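Local coordinates for putative peptidyl-arginine deiminase family protein (Campylobacter jejuni subsp. jejuni serotype O:2, PDB 6B2W) that probably hydrolyses agmatine to N-carbamoylputrescine and ammonia in polyamine biosynthesis, and here holds agmatine in its pocket, at residues V50-Q55 with D72-E77; Y270-F275 with S320-C325. The protein carries 1 engineered substitution. All coordinates share one frame; numbering follows the deposited sequence.

Contact 1. Residues V50-Q55 with D72-E77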
loop_
_atom_site.group_PDB
_atom_site.type_symbol
_atom_site.label_atom_id
_atom_site.label_comp_id
_atom_site.label_asym_id
_atom_site.label_seq_id
_atom_site.Cartn_x
_atom_site.Cartn_y
_atom_site.Cartn_z
ATOM N N VAL A 50 6.598 14.830 7.559
ATOM C CA VAL A 50 6.032 14.111 8.699
ATOM C C VAL A 50 6.763 12.787 8.922
ATOM O O VAL A 50 7.194 12.501 10.038
ATOM C CB VAL A 50 4.520 13.864 8.520
ATOM C CG1 VAL A 50 3.997 12.890 9.568
ATOM C CG2 VAL A 50 3.757 15.179 8.599
ATOM N N VAL A 51 6.912 11.994 7.863
ATOM C CA VAL A 51 7.592 10.697 7.961
ATOM C C VAL A 51 9.053 10.846 8.393
ATOM O O VAL A 51 9.528 10.096 9.243
ATOM C CB VAL A 51 7.535 9.913 6.628
ATOM C CG1 VAL A 51 8.407 8.663 6.689
ATOM C CG2 VAL A 51 6.100 9.527 6.292
ATOM N N SER A 52 9.750 11.822 7.815
ATOM C CA SER A 52 11.180 12.048 8.082
ATOM C C SER A 52 11.537 12.247 9.560
ATOM O O SER A 52 12.669 11.991 9.962
ATOM C CB SER A 52 11.678 13.256 7.285
ATOM O OG SER A 52 11.013 14.444 7.684
ATOM N N GLU A 53 10.577 12.715 10.353
ATOM C CA GLU A 53 10.756 12.861 11.800
ATOM C C GLU A 53 10.815 11.520 12.546
ATOM O O GLU A 53 11.200 11.488 13.718
ATOM C CB GLU A 53 9.620 13.707 12.390
ATOM C CG GLU A 53 9.583 15.154 11.910
ATOM C CD GLU A 53 10.362 16.105 12.807
ATOM O OE1 GLU A 53 11.586 15.907 12.997
ATOM O OE2 GLU A 53 9.741 17.065 13.319
ATOM N N PHE A 54 10.417 10.430 11.885
ATOM C CA PHE A 54 10.395 9.100 12.506
ATOM C C PHE A 54 11.378 8.088 11.898
ATOM O O PHE A 54 11.880 7.219 12.606
ATOM C CB PHE A 54 8.979 8.536 12.449
ATOM C CG PHE A 54 7.981 9.340 13.227
ATOM C CD1 PHE A 54 7.826 9.146 14.592
ATOM C CD2 PHE A 54 7.204 10.299 12.597
ATOM C CE1 PHE A 54 6.912 9.894 15.315
ATOM C CE2 PHE A 54 6.289 11.051 13.312
ATOM C CZ PHE A 54 6.141 10.848 14.673
ATOM N N GLN A 55 11.639 8.187 10.596
ATOM C CA GLN A 55 12.572 7.283 9.928
ATOM C C GLN A 55 13.008 7.853 8.591
ATOM O O GLN A 55 12.369 8.758 8.059
ATOM C CB GLN A 55 11.936 5.904 9.714
ATOM C CG GLN A 55 10.746 5.896 8.766
ATOM C CD GLN A 55 10.106 4.520 8.635
ATOM O OE1 GLN A 55 9.791 3.873 9.636
ATOM N NE2 GLN A 55 9.897 4.075 7.398
ATOM N N ASP A 72 15.991 20.583 1.921
ATOM C CA ASP A 72 16.334 20.891 3.316
ATOM C C ASP A 72 15.457 20.138 4.322
ATOM O O ASP A 72 14.960 20.720 5.291
ATOM C CB ASP A 72 16.261 22.409 3.566
ATOM C CG ASP A 72 17.545 23.141 3.178
ATOM O OD1 ASP A 72 18.610 22.491 3.049
ATOM O OD2 ASP A 72 17.486 24.380 3.013
ATOM N N ILE A 73 15.287 18.838 4.096
ATOM C CA ILE A 73 14.525 17.987 5.003
ATOM C C ILE A 73 15.448 16.904 5.554
ATOM O O ILE A 73 16.050 16.147 4.792
ATOM C CB ILE A 73 13.313 17.347 4.296
ATOM C CG1 ILE A 73 12.385 18.438 3.753
ATOM C CG2 ILE A 73 12.544 16.445 5.254
ATOM C CD1 ILE A 73 11.338 17.935 2.783
ATOM N N LYS A 74 15.560 16.853 6.880
ATOM C CA LYS A 74 16.351 15.830 7.574
ATOM C C LYS A 74 15.931 14.417 7.162
ATOM O O LYS A 74 14.766 14.186 6.846
ATOM C CB LYS A 74 16.206 15.982 9.095
ATOM C CG LYS A 74 14.769 15.881 9.613
ATOM C CD LYS A 74 14.695 15.718 11.128
ATOM C CE LYS A 74 15.036 14.301 11.576
ATOM N NZ LYS A 74 14.636 14.047 12.989
ATOM N N ASN A 75 16.886 13.485 7.169
ATOM C CA ASN A 75 16.622 12.065 6.892
ATOM C C ASN A 75 15.971 11.790 5.539
ATOM O O ASN A 75 15.104 10.922 5.431
ATOM C CB ASN A 75 15.741 11.449 7.989
ATOM C CG ASN A 75 16.375 11.517 9.358
ATOM O OD1 ASN A 75 17.505 11.984 9.518
ATOM N ND2 ASN A 75 15.647 11.038 10.361
ATOM N N VAL A 76 16.377 12.530 4.514
ATOM C CA VAL A 76 15.864 12.307 3.171
ATOM C C VAL A 76 17.027 12.026 2.234
ATOM O O VAL A 76 18.017 12.756 2.227
ATOM C CB VAL A 76 15.046 13.510 2.655
ATOM C CG1 VAL A 76 14.526 13.250 1.247
ATOM C CG2 VAL A 76 13.882 13.795 3.592
ATOM N N GLU A 77 16.896 10.954 1.459
ATOM C CA GLU A 77 17.876 10.588 0.449
ATOM C C GLU A 77 17.192 10.556 -0.909
ATOM O O GLU A 77 15.964 10.512 -0.996
ATOM C CB GLU A 77 18.498 9.228 0.776
ATOM C CG GLU A 77 19.354 9.232 2.037
ATOM C CD GLU A 77 19.846 7.852 2.432
ATOM O OE1 GLU A 77 19.691 6.905 1.635
ATOM O OE2 GLU A 77 20.390 7.713 3.548
#
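Ser-52 and Asn-75 bring the two backbones closest, 5.6 Å from CA to CA, where the C-terminal part of helix 37-52 comes up against the loop that leads into strand 76-80. Ser-52 makes the largest contribution to the packing. Its CB rests on the carbonyl of Lys-74, 3.3 Å from Lys-74 O, while its OG has the methyl CG2 of Ile-73 alongside at 3.5 Å. That hydroxyl finds its polar partner in its own helix: with chi1 at 63° it turns back to the carbonyl O of Lys-49. Val-76 CG2 stands farther from Ser-52 CB, at 4.3 Å. The helix connects the neighbouring parallel strands 19-25 and 56-61 as a beta-alpha-beta crossover, and strand 76-80 then joins 56-61 on its far side as an edge strand, with Asn-75 and Glu-77 bonded through their backbones to Val-57. Asn-75 itself has left-handed helical backbone angles, and its side chain points toward Ser-52. There ND2 donates a weak, bent hydrogen bond to Ser-52 O, 3.2 Å long with an N-H...O angle of only 125°. Further out, Lys-74 bends at chi3 (-77°) and passes its CE at 3.7 Å from the same Ser-52 O before ending near Glu-53. The two chains cross at about a right angle, and a long salt bridge of 3.6 Å between Glu-53 OE1 and Lys-74 NZ joins these two exposed side chains.

Contact 2. Residues Y270-F275 with S320-C325. Engineered in segment 320-325: Ser-323 (natural residue Cys). With AG2 (agmatine), chain C.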
loop_
_atom_site.group_PDB
_atom_site.type_symbol
_atom_site.label_atom_id
_atom_site.label_comp_id
_atom_site.label_asym_id
_atom_site.label_seq_id
_atom_site.Cartn_x
_atom_site.Cartn_y
_atom_site.Cartn_z
ATOM N N TYR A 270 -10.116 5.707 4.344
ATOM C CA TYR A 270 -9.223 5.850 5.493
ATOM C C TYR A 270 -8.340 4.620 5.695
ATOM O O TYR A 270 -7.393 4.664 6.476
ATOM C CB TYR A 270 -10.022 6.147 6.763
ATOM C CG TYR A 270 -10.693 7.505 6.737
ATOM C CD1 TYR A 270 -9.940 8.670 6.780
ATOM C CD2 TYR A 270 -12.075 7.624 6.661
ATOM C CE1 TYR A 270 -10.540 9.916 6.754
ATOM C CE2 TYR A 270 -12.687 8.865 6.636
ATOM C CZ TYR A 270 -11.917 10.010 6.684
ATOM O OH TYR A 270 -12.532 11.239 6.658
ATOM N N ALA A 271 -8.642 3.533 4.984
ATOM C CA ALA A 271 -7.857 2.299 5.064
ATOM C C ALA A 271 -6.481 2.426 4.424
ATOM O O ALA A 271 -5.601 1.604 4.686
ATOM C CB ALA A 271 -8.614 1.150 4.417
ATOM N N ASN A 272 -6.286 3.448 3.594
ATOM C CA ASN A 272 -5.021 3.634 2.883
ATOM C C ASN A 272 -3.984 4.397 3.724
ATOM O O ASN A 272 -3.340 5.325 3.234
ATOM C CB ASN A 272 -5.284 4.345 1.548
ATOM C CG ASN A 272 -4.300 3.950 0.463
ATOM O OD1 ASN A 272 -3.404 4.711 0.109
ATOM N ND2 ASN A 272 -4.465 2.754 -0.071
ATOM N N PHE A 273 -3.825 3.986 4.984
ATOM C CA PHE A 273 -2.810 4.542 5.893
ATOM C C PHE A 273 -1.497 3.760 5.809
ATOM O O PHE A 273 -1.432 2.721 5.153
ATOM C CB PHE A 273 -3.317 4.556 7.346
ATOM C CG PHE A 273 -3.911 3.245 7.814
ATOM C CD1 PHE A 273 -3.152 2.077 7.844
ATOM C CD2 PHE A 273 -5.231 3.190 8.253
ATOM C CE1 PHE A 273 -3.702 0.883 8.283
ATOM C CE2 PHE A 273 -5.785 1.998 8.694
ATOM C CZ PHE A 273 -5.021 0.843 8.706
ATOM N N VAL A 274 -0.458 4.243 6.486
ATOM C CA VAL A 274 0.836 3.558 6.472
ATOM C C VAL A 274 1.575 3.620 7.811
ATOM O O VAL A 274 1.744 4.692 8.401
ATOM C CB VAL A 274 1.755 4.096 5.352
ATOM C CG1 VAL A 274 1.876 5.610 5.415
ATOM C CG2 VAL A 274 3.130 3.435 5.417
ATOM N N PHE A 275 2.020 2.452 8.269
ATOM C CA PHE A 275 2.838 2.358 9.466
ATOM C C PHE A 275 4.264 2.757 9.134
ATOM O O PHE A 275 4.813 2.345 8.115
ATOM C CB PHE A 275 2.856 0.935 10.025
ATOM C CG PHE A 275 1.596 0.533 10.737
ATOM C CD1 PHE A 275 0.549 -0.053 10.046
ATOM C CD2 PHE A 275 1.477 0.705 12.107
ATOM C CE1 PHE A 275 -0.604 -0.442 10.705
ATOM C CE2 PHE A 275 0.328 0.320 12.772
ATOM C CZ PHE A 275 -0.713 -0.256 12.070
ATOM N N SER A 320 -4.132 6.834 -2.586
ATOM C CA SER A 320 -3.912 7.664 -1.406
ATOM C C SER A 320 -2.518 7.402 -0.821
ATOM O O SER A 320 -1.613 6.990 -1.548
ATOM C CB SER A 320 -5.027 7.429 -0.387
ATOM O OG SER A 320 -5.028 8.426 0.616
ATOM N N LEU A 321 -2.339 7.640 0.478
ATOM C CA LEU A 321 -1.000 7.658 1.081
ATOM C C LEU A 321 -0.277 6.323 0.993
ATOM O O LEU A 321 0.878 6.274 0.570
ATOM C CB LEU A 321 -1.064 8.105 2.546
ATOM C CG LEU A 321 -1.565 9.528 2.823
ATOM C CD1 LEU A 321 -1.523 9.806 4.317
ATOM C CD2 LEU A 321 -0.753 10.572 2.073
ATOM N N HIS A 322 -0.954 5.249 1.389
ATOM C CA HIS A 322 -0.359 3.908 1.363
ATOM C C HIS A 322 0.058 3.517 -0.053
ATOM O O HIS A 322 1.153 3.008 -0.268
ATOM C CB HIS A 322 -1.339 2.879 1.918
ATOM C CG HIS A 322 -0.738 1.531 2.146
ATOM N ND1 HIS A 322 -1.058 0.437 1.373
ATOM C CD2 HIS A 322 0.159 1.095 3.061
ATOM C CE1 HIS A 322 -0.387 -0.615 1.804
ATOM N NE2 HIS A 322 0.359 -0.243 2.827
ATOM N N SER A 323 -0.830 3.769 -1.008
ATOM C CA SER A 323 -0.545 3.605 -2.432
ATOM C C SER A 323 0.733 4.315 -2.909
ATOM O O SER A 323 1.409 3.845 -3.821
ATOM C CB SER A 323 -1.720 4.160 -3.233
ATOM O OG SER A 323 -2.938 3.519 -2.879
ATOM N N SER A 324 1.044 5.457 -2.303
ATOM C CA SER A 324 2.162 6.290 -2.735
ATOM C C SER A 324 3.474 6.015 -2.003
ATOM O O SER A 324 4.387 6.832 -2.063
ATOM C CB SER A 324 1.796 7.764 -2.563
ATOM O OG SER A 324 0.583 8.057 -3.230
ATOM N N CYS A 325 3.588 4.879 -1.319
ATOM C CA CYS A 325 4.832 4.554 -0.629
ATOM C C CYS A 325 5.064 3.051 -0.485
ATOM O O CYS A 325 4.158 2.245 -0.698
ATOM C CB CYS A 325 4.867 5.231 0.744
ATOM S SG CYS A 325 3.564 4.707 1.881
HETATM N N AG2 C . -3.363 6.069 -12.270
HETATM C CA AG2 C . -4.343 5.229 -11.574
HETATM C CB AG2 C . -3.668 4.361 -10.508
HETATM C CG AG2 C . -4.444 4.415 -9.187
HETATM C CD AG2 C . -3.551 3.947 -8.041
HETATM N NE AG2 C . -4.070 2.707 -7.445
HETATM C CZ AG2 C . -3.505 2.092 -6.400
HETATM N NH1 AG2 C . -4.031 0.975 -5.912
HETATM N NH2 AG2 C . -2.394 2.570 -5.838
#
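Asn-272 and His-322 lie 4.9 Å apart at their CA atoms, and Asn-272 grips the 320-325 loop with both its backbone and its side chain. As the centre of an inverse gamma turn it presents its O to His-322 N, a 3.0 Å bond in which the donor stands well above the carbonyl plane. Its side-chain OD1 takes Ser-323 N at 3.0 Å in a nearly straight bond (170°), tilted 23° from the amide plane. ND2 is engaged by Asp-209 O, which fixes the amide's rotation and leaves OD1 facing residues 321-323, which have helical backbone angles. The amide stands almost perpendicular to the imidazole, 86° between planes, with ND2 near the ring's edge. Packing here is dense: OD1 also lies 3.2 Å from Ser-320 CB, and His-322 CD2 lies 3.1 Å from Phe-273 O, an oxygen that accepts a hydrogen bond from Arg-213 NH1. Looser contacts flank this polar cluster, still within the buried interior rather than at solvent: Val-274 meets Cys-325 at 3.8 Å from CG2 to SG, and its CB is farther still from the imidazole edge. His-322, its CG anti to the backbone N, reaches away to Asp-209 through ND1 and to Glu-15 through NE2; two carboxylate partners would favour a protonated ring. Ser-323 is engineered in place of the natural cysteine, which in deiminases of this superfamily is the nucleophile; Ser-323 OG lies 3.8 Å from agmatine CZ, the guanidinium carbon. The bond from Asn-272 OD1 to the backbone N of this residue is consistent with a second-shell role for Asn-272, holding the turn that carries position 323 beside the substrate.

Contact 1 closes before contact 2 opens along the chain. Their centres lie about 17 Å apart and their nearest atoms about 5 Å, without touching. Helix 37-52 spans the interval: its C-terminal part belongs to contact 1, while Phe-47, farther back, packs on Val-274 and Leu-321 of contact 2. Strand 274-276 is a second bridge, since Ile-276 meets Val-51, Phe-54 and Gln-55. Strand 76-80 of contact 1 and strand 326-329, which follows contact 2, form opposite edges of one four-stranded sheet. Contact 1 thus lies toward the periphery of what is probably an alpha/beta propeller, as in relatives of the guanidino-group modifying superfamily, and contact 2 near its centre beside the agmatine pocket.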